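Local coordinates for protein 7,8-dihydro-6-hydroxymethylpterin pyrophosphokinase-dihydropteroate synthase (Plasmodium falciparum, PDB 6JWS) that probably catalyses two successive steps of folate biosynthesis, pyrophosphorylation of 6-hydroxymethyl-7,8-dihydropterin by ATP and condensation of the resulting diphosphate with 4-aminobenzoate to 7,8-dihydropteroate, at residues 33-45 and 180-192. The protein carries 1 engineered substitution. Residues are numbered along the deposited sequence; the frame is centred on the assembly and turned at random.
Sequences ILETALHLVEKYL and MLVVIKYIEELMK. With CA (calcium ion), chain L; ATP (adenosine-5'-triphosphate), chain J.
I187 enters between L40 and L45: its CG2 lies 3.9 Å from L40 CB, its CD1 turns to the L40 carbonyl oxygen and the L45 side chain, and its CG1 meets the Y44 ring at the edge, 4.0 Å from CD2. L45 divides its branches, CD2 running alongside V183 CG1 (3.8 Å) and CD1 touching I184 CG1 (3.9 Å) where the two side chains cross at about a right angle. At the other end the L40 and M191 side chains reach toward each other, L40 CD1 touching M191 CG (3.8 Å). Bending at chi3 (-81°) then carries the methionine methyl to A37 CB, 3.9 Å from CE. L190 CD1 approaches Y44 CE2 obliquely, while the phenol OH is held by E93 O. The helix segments run roughly antiparallel (138°), axes 10.6 Å apart at closest approach, on the antiparallel sheet of a ferredoxin-like beta-alpha-beta-beta-alpha-beta HPPK fold; L34 and L38 rest on strand 16-24, M180 and I184 on strand 208-214. The metal and nucleotide sites lie outside this interface: E42 binds calcium through O and OE1, with G46 and E99, whereas L181 CD1 packs against ATP C2 and K185 lines the same pocket. The apolar seam thus joins a calcium-binding helix to a nucleotide-binding one by van der Waals contacts alone.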
loop_
_atom_site.group_PDB
_atom_site.type_symbol
_atom_site.label_atom_id
_atom_site.label_comp_id
_atom_site.label_asym_id
_atom_site.label_seq_id
_atom_site.Cartn_x
_atom_site.Cartn_y
_atom_site.Cartn_z
ATOM N N ILE B 33 17.588 -32.646 1.554
ATOM C CA ILE B 33 17.211 -33.816 2.328
ATOM C C ILE B 33 15.871 -34.335 1.818
ATOM O O ILE B 33 15.738 -35.521 1.500
ATOM C CB ILE B 33 17.179 -33.513 3.847
ATOM C CG1 ILE B 33 18.530 -33.050 4.413
ATOM C CG2 ILE B 33 16.614 -34.689 4.635
ATOM C CD1 ILE B 33 19.741 -33.620 3.703
ATOM N N LEU B 34 14.881 -33.437 1.730
ATOM C CA LEU B 34 13.524 -33.877 1.436
ATOM C C LEU B 34 13.394 -34.322 -0.021
ATOM O O LEU B 34 12.678 -35.283 -0.312
ATOM C CB LEU B 34 12.512 -32.801 1.847
ATOM C CG LEU B 34 12.406 -32.569 3.356
ATOM C CD1 LEU B 34 11.744 -31.234 3.671
ATOM C CD2 LEU B 34 11.666 -33.716 4.033
ATOM N N GLU B 35 14.133 -33.672 -0.928
ATOM C CA GLU B 35 14.086 -34.089 -2.325
ATOM C C GLU B 35 14.818 -35.421 -2.558
ATOM O O GLU B 35 14.422 -36.207 -3.417
ATOM C CB GLU B 35 14.532 -32.965 -3.266
ATOM C CG GLU B 35 13.598 -31.765 -3.243
ATOM C CD GLU B 35 13.633 -30.774 -4.397
ATOM O OE1 GLU B 35 14.718 -30.576 -5.005
ATOM O OE2 GLU B 35 12.561 -30.191 -4.686
ATOM N N THR B 36 15.889 -35.675 -1.797
ATOM C CA THR B 36 16.594 -36.953 -1.838
ATOM C C THR B 36 15.626 -38.078 -1.460
ATOM O O THR B 36 15.537 -39.089 -2.156
ATOM C CB THR B 36 17.856 -36.917 -0.953
ATOM O OG1 THR B 36 18.768 -35.918 -1.422
ATOM C CG2 THR B 36 18.552 -38.257 -0.836
ATOM N N ALA B 37 14.872 -37.876 -0.368
ATOM C CA ALA B 37 13.855 -38.831 0.050
ATOM C C ALA B 37 12.770 -38.973 -1.012
ATOM O O ALA B 37 12.301 -40.088 -1.238
ATOM C CB ALA B 37 13.276 -38.460 1.397
ATOM N N LEU B 38 12.371 -37.869 -1.668
ATOM C CA LEU B 38 11.376 -37.980 -2.737
ATOM C C LEU B 38 11.878 -38.923 -3.824
ATOM O O LEU B 38 11.123 -39.769 -4.291
ATOM C CB LEU B 38 11.049 -36.625 -3.375
ATOM C CG LEU B 38 10.101 -35.704 -2.604
ATOM C CD1 LEU B 38 9.971 -34.367 -3.328
ATOM C CD2 LEU B 38 8.733 -36.335 -2.428
ATOM N N HIS B 39 13.135 -38.735 -4.248
ATOM C CA HIS B 39 13.750 -39.588 -5.251
ATOM C C HIS B 39 13.732 -41.048 -4.805
ATOM O O HIS B 39 13.318 -41.913 -5.565
ATOM C CB HIS B 39 15.187 -39.146 -5.539
ATOM C CG HIS B 39 15.281 -37.833 -6.232
ATOM N ND1 HIS B 39 14.634 -37.583 -7.434
ATOM C CD2 HIS B 39 15.992 -36.719 -5.934
ATOM C CE1 HIS B 39 14.920 -36.359 -7.827
ATOM N NE2 HIS B 39 15.744 -35.803 -6.917
ATOM N N LEU B 40 14.171 -41.307 -3.566
ATOM C CA LEU B 40 14.256 -42.670 -3.064
ATOM C C LEU B 40 12.871 -43.300 -2.976
ATOM O O LEU B 40 12.722 -44.493 -3.247
ATOM C CB LEU B 40 15.021 -42.690 -1.737
ATOM C CG LEU B 40 16.488 -42.274 -1.866
ATOM C CD1 LEU B 40 17.154 -42.138 -0.509
ATOM C CD2 LEU B 40 17.256 -43.244 -2.756
ATOM N N VAL B 41 11.856 -42.485 -2.658
ATOM C CA VAL B 41 10.472 -42.946 -2.675
ATOM C C VAL B 41 10.064 -43.336 -4.104
ATOM O O VAL B 41 9.462 -44.390 -4.305
ATOM C CB VAL B 41 9.517 -41.904 -2.045
ATOM C CG1 VAL B 41 8.047 -42.231 -2.285
ATOM C CG2 VAL B 41 9.785 -41.686 -0.557
ATOM N N GLU B 42 10.366 -42.473 -5.093
ATOM C CA GLU B 42 10.041 -42.722 -6.497
ATOM C C GLU B 42 10.722 -44.001 -6.982
ATOM O O GLU B 42 10.159 -44.715 -7.809
ATOM C CB GLU B 42 10.638 -41.646 -7.415
ATOM C CG GLU B 42 9.651 -40.715 -8.092
ATOM C CD GLU B 42 8.469 -41.260 -8.879
ATOM O OE1 GLU B 42 8.579 -42.334 -9.507
ATOM O OE2 GLU B 42 7.427 -40.578 -8.877
ATOM N N LYS B 43 11.961 -44.228 -6.515
ATOM C CA LYS B 43 12.806 -45.343 -6.929
ATOM C C LYS B 43 12.311 -46.663 -6.332
ATOM O O LYS B 43 12.107 -47.627 -7.064
ATOM C CB LYS B 43 14.260 -45.051 -6.543
ATOM C CG LYS B 43 15.302 -46.025 -7.079
ATOM C CD LYS B 43 16.715 -45.585 -6.742
ATOM C CE LYS B 43 17.798 -46.460 -7.341
ATOM N NZ LYS B 43 17.597 -46.683 -8.791
ATOM N N TYR B 44 12.077 -46.683 -5.010
ATOM C CA TYR B 44 11.911 -47.922 -4.267
ATOM C C TYR B 44 10.460 -48.222 -3.886
ATOM O O TYR B 44 10.186 -49.329 -3.436
ATOM C CB TYR B 44 12.804 -47.936 -3.022
ATOM C CG TYR B 44 14.291 -47.981 -3.283
ATOM C CD1 TYR B 44 14.838 -48.823 -4.245
ATOM C CD2 TYR B 44 15.164 -47.207 -2.532
ATOM C CE1 TYR B 44 16.206 -48.865 -4.474
ATOM C CE2 TYR B 44 16.535 -47.242 -2.742
ATOM C CZ TYR B 44 17.056 -48.078 -3.716
ATOM O OH TYR B 44 18.407 -48.117 -3.912
ATOM N N LEU B 45 9.527 -47.276 -4.057
ATOM C CA LEU B 45 8.188 -47.484 -3.518
ATOM C C LEU B 45 7.098 -47.454 -4.583
ATOM O O LEU B 45 6.063 -48.077 -4.398
ATOM C CB LEU B 45 7.887 -46.466 -2.411
ATOM C CG LEU B 45 8.700 -46.639 -1.130
ATOM C CD1 LEU B 45 8.264 -45.616 -0.081
ATOM C CD2 LEU B 45 8.537 -48.060 -0.602
ATOM N N MET B 180 5.884 -51.717 3.634
ATOM C CA MET B 180 6.266 -50.375 3.220
ATOM C C MET B 180 7.147 -49.721 4.280
ATOM O O MET B 180 8.172 -49.115 3.950
ATOM C CB MET B 180 5.063 -49.476 2.922
ATOM C CG MET B 180 5.492 -48.066 2.531
ATOM S SD MET B 180 4.292 -47.277 1.464
ATOM C CE MET B 180 3.077 -46.802 2.684
ATOM N N LEU B 181 6.757 -49.855 5.554
ATOM C CA LEU B 181 7.532 -49.233 6.615
ATOM C C LEU B 181 8.954 -49.798 6.646
ATOM O O LEU B 181 9.918 -49.056 6.862
ATOM C CB LEU B 181 6.809 -49.411 7.950
ATOM C CG LEU B 181 7.489 -48.751 9.147
ATOM C CD1 LEU B 181 7.680 -47.256 8.918
ATOM C CD2 LEU B 181 6.683 -49.004 10.410
ATOM N N VAL B 182 9.084 -51.108 6.398
ATOM C CA VAL B 182 10.399 -51.736 6.373
ATOM C C VAL B 182 11.261 -51.059 5.308
ATOM O O VAL B 182 12.368 -50.608 5.606
ATOM C CB VAL B 182 10.314 -53.266 6.160
ATOM C CG1 VAL B 182 11.691 -53.883 5.941
ATOM C CG2 VAL B 182 9.563 -53.969 7.292
ATOM N N VAL B 183 10.732 -50.957 4.077
ATOM C CA VAL B 183 11.459 -50.294 2.999
ATOM C C VAL B 183 11.746 -48.832 3.353
ATOM O O VAL B 183 12.824 -48.324 3.043
ATOM C CB VAL B 183 10.767 -50.416 1.629
ATOM C CG1 VAL B 183 11.651 -49.846 0.530
ATOM C CG2 VAL B 183 10.392 -51.853 1.296
ATOM N N ILE B 184 10.791 -48.160 4.011
ATOM C CA ILE B 184 10.984 -46.771 4.397
ATOM C C ILE B 184 12.142 -46.680 5.388
ATOM O O ILE B 184 12.982 -45.780 5.291
ATOM C CB ILE B 184 9.679 -46.162 4.952
ATOM C CG1 ILE B 184 8.701 -45.802 3.829
ATOM C CG2 ILE B 184 9.973 -44.963 5.844
ATOM C CD1 ILE B 184 7.264 -45.704 4.281
ATOM N N LYS B 185 12.175 -47.619 6.347
ATOM C CA LYS B 185 13.248 -47.690 7.331
ATOM C C LYS B 185 14.584 -47.895 6.628
ATOM O O LYS B 185 15.580 -47.302 7.028
ATOM C CB LYS B 185 12.965 -48.764 8.387
ATOM C CG LYS B 185 11.806 -48.459 9.324
ATOM C CD LYS B 185 12.029 -47.215 10.160
ATOM C CE LYS B 185 10.760 -46.743 10.842
ATOM N NZ LYS B 185 11.037 -45.645 11.792
ATOM N N TYR B 186 14.582 -48.700 5.558
ATOM C CA TYR B 186 15.767 -48.874 4.735
ATOM C C TYR B 186 16.187 -47.527 4.146
ATOM O O TYR B 186 17.330 -47.099 4.333
ATOM C CB TYR B 186 15.564 -49.971 3.681
ATOM C CG TYR B 186 16.804 -50.280 2.879
ATOM C CD1 TYR B 186 17.879 -50.941 3.455
ATOM C CD2 TYR B 186 16.919 -49.890 1.553
ATOM C CE1 TYR B 186 19.033 -51.217 2.740
ATOM C CE2 TYR B 186 18.063 -50.166 0.820
ATOM C CZ TYR B 186 19.124 -50.828 1.415
ATOM O OH TYR B 186 20.262 -51.096 0.712
ATOM N N ILE B 187 15.237 -46.852 3.477
ATOM C CA ILE B 187 15.468 -45.539 2.886
ATOM C C ILE B 187 16.072 -44.583 3.918
ATOM O O ILE B 187 17.061 -43.915 3.630
ATOM C CB ILE B 187 14.181 -44.986 2.228
ATOM C CG1 ILE B 187 13.848 -45.727 0.933
ATOM C CG2 ILE B 187 14.275 -43.481 1.993
ATOM C CD1 ILE B 187 12.424 -45.555 0.476
ATOM N N GLU B 188 15.503 -44.533 5.132
ATOM C CA GLU B 188 16.017 -43.615 6.143
ATOM C C GLU B 188 17.486 -43.917 6.420
ATOM O O GLU B 188 18.307 -43.000 6.430
ATOM C CB GLU B 188 15.232 -43.660 7.460
ATOM C CG GLU B 188 13.827 -43.104 7.359
ATOM C CD GLU B 188 13.036 -42.999 8.650
ATOM O OE1 GLU B 188 13.641 -42.749 9.711
ATOM O OE2 GLU B 188 11.803 -43.144 8.589
ATOM N N GLU B 189 17.788 -45.205 6.643
ATOM C CA GLU B 189 19.130 -45.665 6.972
ATOM C C GLU B 189 20.097 -45.315 5.845
ATOM O O GLU B 189 21.209 -44.871 6.118
ATOM C CB GLU B 189 19.157 -47.170 7.260
ATOM C CG GLU B 189 18.686 -47.549 8.653
ATOM C CD GLU B 189 19.503 -46.996 9.814
ATOM O OE1 GLU B 189 20.725 -46.739 9.623
ATOM O OE2 GLU B 189 18.917 -46.829 10.917
ATOM N N LEU B 190 19.660 -45.493 4.589
ATOM C CA LEU B 190 20.499 -45.169 3.441
ATOM C C LEU B 190 20.966 -43.719 3.530
ATOM O O LEU B 190 22.092 -43.402 3.149
ATOM C CB LEU B 190 19.726 -45.391 2.139
ATOM C CG LEU B 190 19.775 -46.788 1.518
ATOM C CD1 LEU B 190 19.049 -46.782 0.179
ATOM C CD2 LEU B 190 21.207 -47.278 1.332
ATOM N N MET B 191 20.090 -42.846 4.043
ATOM C CA MET B 191 20.376 -41.421 4.084
ATOM C C MET B 191 21.284 -41.094 5.266
ATOM O O MET B 191 21.703 -39.942 5.421
ATOM C CB MET B 191 19.089 -40.587 4.104
ATOM C CG MET B 191 18.416 -40.559 2.742
ATOM S SD MET B 191 16.890 -39.590 2.640
ATOM C CE MET B 191 15.712 -40.750 3.325
ATOM N N LYS B 192 21.586 -42.134 6.065
ATOM C CA LYS B 192 22.600 -42.147 7.120
ATOM C C LYS B 192 22.163 -41.266 8.293
ATOM O O LYS B 192 21.674 -41.854 9.269
ATOM C CB LYS B 192 23.996 -41.799 6.588
ATOM C CG LYS B 192 24.858 -40.947 7.514
ATOM C CD LYS B 192 26.334 -40.929 7.148
ATOM C CE LYS B 192 27.144 -41.973 7.889
ATOM N NZ LYS B 192 26.814 -43.352 7.453
HETATM CA CA CA L . 8.852 -44.822 -9.596
HETATM P PG ATP J . 6.057 -41.775 14.841
HETATM O O1G ATP J . 5.751 -40.293 14.954
HETATM O O2G ATP J . 4.965 -42.650 15.434
HETATM O O3G ATP J . 6.406 -42.171 13.420
HETATM P PB ATP J . 8.532 -41.123 16.414
HETATM O O1B ATP J . 9.127 -41.866 17.560
HETATM O O2B ATP J . 8.061 -39.715 16.614
HETATM O O3B ATP J . 7.370 -42.026 15.773
HETATM P PA ATP J . 10.148 -42.256 14.249
HETATM O O1A ATP J . 9.458 -42.129 12.926
HETATM O O2A ATP J . 11.642 -42.236 14.272
HETATM O O3A ATP J . 9.597 -41.108 15.222
HETATM O "O5'" ATP J . 9.626 -43.573 15.006
HETATM C "C5'" ATP J . 8.594 -44.368 14.366
HETATM C "C4'" ATP J . 8.094 -45.409 15.333
HETATM O "O4'" ATP J . 6.641 -45.428 15.336
HETATM C "C3'" ATP J . 8.526 -46.845 15.015
HETATM O "O3'" ATP J . 8.738 -47.540 16.238
HETATM C "C2'" ATP J . 7.354 -47.356 14.171
HETATM O "O2'" ATP J . 7.128 -48.745 14.229
HETATM C "C1'" ATP J . 6.170 -46.659 14.829
HETATM N N9 ATP J . 5.062 -46.418 13.904
HETATM C C8 ATP J . 3.752 -46.761 14.113
HETATM N N7 ATP J . 2.973 -46.419 13.112
HETATM C C5 ATP J . 3.822 -45.790 12.211
HETATM C C6 ATP J . 3.591 -45.187 10.959
HETATM N N6 ATP J . 2.393 -45.135 10.390
HETATM N N1 ATP J . 4.659 -44.653 10.313
HETATM C C2 ATP J . 5.865 -44.720 10.896
HETATM N N3 ATP J . 6.194 -45.259 12.070
HETATM C C4 ATP J . 5.115 -45.786 12.685
HETATM O O HOH W 1 6.973 -45.428 -10.404
HETATM O O HOH W 2 9.202 -47.222 -9.734
#